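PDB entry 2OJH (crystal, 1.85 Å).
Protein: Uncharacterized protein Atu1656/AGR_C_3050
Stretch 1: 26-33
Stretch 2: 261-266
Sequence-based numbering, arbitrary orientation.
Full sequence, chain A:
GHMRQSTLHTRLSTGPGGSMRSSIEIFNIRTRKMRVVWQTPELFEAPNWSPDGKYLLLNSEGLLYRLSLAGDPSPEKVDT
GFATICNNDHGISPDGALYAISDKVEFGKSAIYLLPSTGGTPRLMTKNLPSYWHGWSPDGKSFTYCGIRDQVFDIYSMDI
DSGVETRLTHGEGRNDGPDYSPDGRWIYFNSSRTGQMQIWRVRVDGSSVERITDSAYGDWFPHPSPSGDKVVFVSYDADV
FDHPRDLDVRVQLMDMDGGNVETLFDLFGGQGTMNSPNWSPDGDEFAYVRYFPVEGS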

# COMPACT_ATOMS: atom_id res chain seq x y z
N ILE A 26 -3.11 -11.02 -10.49
CA ILE A 26 -4.34 -10.27 -10.26
C ILE A 26 -5.41 -11.25 -9.85
O ILE A 26 -5.46 -12.36 -10.37
N PHE A 27 -6.23 -10.87 -8.86
CA PHE A 27 -7.32 -11.72 -8.42
C PHE A 27 -8.59 -10.89 -8.59
O PHE A 27 -8.65 -9.71 -8.19
N ASN A 28 -9.59 -11.52 -9.19
CA ASN A 28 -10.88 -10.89 -9.39
C ASN A 28 -11.78 -11.38 -8.27
O ASN A 28 -12.06 -12.56 -8.16
N ILE A 29 -12.24 -10.46 -7.42
CA ILE A 29 -13.07 -10.85 -6.29
C ILE A 29 -14.52 -11.17 -6.65
O ILE A 29 -15.24 -11.77 -5.85
N ARG A 30 -14.96 -10.79 -7.85
CA ARG A 30 -16.32 -11.10 -8.29
C ARG A 30 -16.44 -12.53 -8.84
O ARG A 30 -17.34 -13.27 -8.49
N THR A 31 -15.50 -12.90 -9.71
CA THR A 31 -15.50 -14.21 -10.38
C THR A 31 -14.63 -15.21 -9.62
O THR A 31 -14.69 -16.41 -9.87
N ARG A 32 -13.81 -14.69 -8.70
CA ARG A 32 -12.87 -15.46 -7.89
C ARG A 32 -11.83 -16.20 -8.76
O ARG A 32 -11.41 -17.31 -8.46
N LYS A 33 -11.43 -15.55 -9.85
CA LYS A 33 -10.40 -16.06 -10.75
C LYS A 33 -9.12 -15.24 -10.60
O LYS A 33 -9.19 -14.01 -10.46
N VAL A 261 -15.42 -11.76 7.18
CA VAL A 261 -14.00 -11.95 6.87
C VAL A 261 -13.85 -13.31 6.20
O VAL A 261 -14.41 -14.31 6.67
N GLU A 262 -13.13 -13.35 5.10
CA GLU A 262 -12.86 -14.62 4.44
C GLU A 262 -11.42 -14.67 3.95
O GLU A 262 -10.81 -13.63 3.72
N THR A 263 -10.89 -15.88 3.81
CA THR A 263 -9.59 -16.08 3.17
C THR A 263 -9.80 -16.27 1.68
O THR A 263 -10.49 -17.19 1.25
N LEU A 264 -9.26 -15.36 0.88
CA LEU A 264 -9.34 -15.51 -0.55
C LEU A 264 -8.38 -16.62 -0.99
O LEU A 264 -8.77 -17.53 -1.72
N PHE A 265 -7.11 -16.56 -0.55
CA PHE A 265 -6.17 -17.65 -0.84
C PHE A 265 -4.99 -17.60 0.14
O PHE A 265 -4.76 -16.56 0.75
N ASP A 266 -4.31 -18.74 0.33
CA ASP A 266 -3.00 -18.78 0.99
C ASP A 266 -1.95 -18.26 0.03
O ASP A 266 -2.11 -18.33 -1.19

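This is a small, side-chain-only contact between a strand with its following turn and a distant strand of the same chain, in which a two-pronged Arg–Glu salt bridge lies beside an apolar cluster built from two phenylalanines, a leucine and an isoleucine. The two stretches bury 264 Å² in total, and no backbone hydrogen bond joins them; the nearest CA atoms, those of Arg 32 and Leu 264, are 8.1 Å apart, too far for strand pairing at this point, so the gap is filled by side chains.

Leu 264 sits at the centre. Its CA-to-CB bond points toward stretch 1, and with chi1 at -65° (m) and chi2 at -178° (t) its methyls reach three partners. Leu 264 CD1 lies 3.9 Å from Phe 27 CE2 and 4.1 Å from Ile 29 CG2, and Leu 264 CD2 lies 3.6 Å from Arg 32 NH1 and also 4.1 Å from Phe 27 CE2. Leu 264 therefore bridges the apolar and the charged parts of the contact, and it has the largest area covered by the opposing stretch, 64 Å², with Phe 27 close behind at 62 Å².

The CA-to-CB bond of Phe 27, in the strand of stretch 1, also points toward the other stretch. Its chi1 of -176° (t) and chi2 of 81° bring one ring face to Phe 265, with Phe 27 CD1 3.6 Å from Phe 265 CE1. The ring centroids are 5.1 Å apart and the planes meet at 54°, an oblique arrangement that still gives close carbon-to-carbon packing. The CA-to-CB bond of Phe 265 points toward stretch 1 as well, with chi1 at 44° (p) and chi2 at -89°. That of Ile 29 points sideways (chi1 67°, p; chi2 155°, t), and the residue contributes less, 14 Å² of covered area. By contrast, the CA-to-CB bonds of Ile 26 and Thr 263 point away, and neither residue makes a contact here.

The polar part depends on how Arg 32 is folded. Its CA-to-CB bond points sideways, but chi1 and chi2 are both m (-60° and -71°), and the end of the side chain comes nearer to stretch 2. A hydrogen bond from Arg 32 NE to Ile 29 O, 2.9 Å with an angle of 159°, ties the guanidinium to its own turn, and the two terminal nitrogens bond to Glu 262. The CA-to-CB bond of Glu 262 points toward stretch 1, with chi1 at 62° (p), chi2 at -171° (t) and chi3 at -56°. Arg 32 NH1 donates to Glu 262 OE1 at 2.8 Å and 160°, and Arg 32 NH2 donates to Glu 262 OE2 at 3.0 Å and 154°. Glu 262 OE1 lies near the guanidinium plane, whereas Leu 264 CD2 lies over one face, so one flat group serves charge at its edge and apolar packing on its face.

The turn carrying Arg 32 is itself braced by Asn 28, whose OD1 accepts from Arg 30 N at 2.7 Å and from Thr 31 N at 2.9 Å.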

# COMPACT_ATOMS: atom_id res chain seq x y z
CB ILE A 26 -4.76 -9.59 -11.57
CG1 ILE A 26 -3.83 -8.40 -11.85
CG2 ILE A 26 -6.24 -9.22 -11.54
CD1 ILE A 26 -3.91 -7.94 -13.34
CB PHE A 27 -7.15 -12.09 -6.96
CG PHE A 27 -8.18 -13.06 -6.44
CD1 PHE A 27 -8.06 -14.41 -6.67
CD2 PHE A 27 -9.26 -12.60 -5.67
CE1 PHE A 27 -9.02 -15.33 -6.18
CE2 PHE A 27 -10.20 -13.47 -5.17
CZ PHE A 27 -10.08 -14.86 -5.42
CB ASN A 28 -11.43 -11.23 -10.79
CG ASN A 28 -12.79 -10.57 -11.06
OD1 ASN A 28 -13.71 -10.67 -10.25
ND2 ASN A 28 -12.92 -9.90 -12.22
CB ILE A 29 -13.04 -9.81 -5.13
CG1 ILE A 29 -13.69 -8.48 -5.55
CG2 ILE A 29 -11.60 -9.61 -4.59
CD1 ILE A 29 -14.24 -7.64 -4.31
CB ARG A 30 -16.77 -10.07 -9.35
CG ARG A 30 -16.60 -8.61 -8.91
CD ARG A 30 -17.23 -8.34 -7.53
NE ARG A 30 -17.03 -6.95 -7.13
CZ ARG A 30 -17.30 -6.47 -5.92
NH1 ARG A 30 -17.79 -7.25 -4.97
NH2 ARG A 30 -17.08 -5.18 -5.67
CB THR A 31 -14.95 -14.09 -11.79
OG1 THR A 31 -13.60 -13.67 -11.70
CG2 THR A 31 -15.75 -13.06 -12.62
CB ARG A 32 -13.61 -16.38 -6.90
CG ARG A 32 -14.52 -15.62 -5.89
CD ARG A 32 -13.69 -14.85 -4.88
NE ARG A 32 -14.45 -13.91 -4.05
CZ ARG A 32 -14.77 -14.13 -2.78
NH1 ARG A 32 -14.43 -15.26 -2.18
NH2 ARG A 32 -15.45 -13.21 -2.11
CB LYS A 33 -10.82 -15.90 -12.22
CG LYS A 33 -12.16 -16.48 -12.63
CD LYS A 33 -12.07 -17.90 -13.07
CE LYS A 33 -12.59 -18.81 -11.98
NZ LYS A 33 -13.54 -19.74 -12.63
CB VAL A 261 -13.13 -11.88 8.13
CG1 VAL A 261 -11.66 -12.01 7.76
CG2 VAL A 261 -13.36 -10.57 8.87
CB GLU A 262 -13.83 -14.85 3.27
CG GLU A 262 -13.73 -13.81 2.14
CD GLU A 262 -14.86 -13.97 1.13
OE1 GLU A 262 -15.00 -15.08 0.57
OE2 GLU A 262 -15.61 -12.99 0.90
CB THR A 263 -8.86 -17.31 3.76
OG1 THR A 263 -8.70 -17.10 5.16
CG2 THR A 263 -7.49 -17.49 3.14
CB LEU A 264 -9.00 -14.17 -1.25
CG LEU A 264 -10.02 -13.09 -0.94
CD1 LEU A 264 -9.62 -11.78 -1.72
CD2 LEU A 264 -11.46 -13.51 -1.29
CB PHE A 265 -5.67 -17.57 -2.29
CG PHE A 265 -5.31 -16.17 -2.73
CD1 PHE A 265 -6.28 -15.35 -3.31
CD2 PHE A 265 -4.01 -15.68 -2.59
CE1 PHE A 265 -5.95 -14.06 -3.73
CE2 PHE A 265 -3.67 -14.40 -3.02
CZ PHE A 265 -4.66 -13.59 -3.57
CB ASP A 266 -2.62 -20.19 1.37
CG ASP A 266 -3.55 -20.80 2.41
OD1 ASP A 266 -4.24 -20.04 3.12
OD2 ASP A 266 -3.58 -22.04 2.52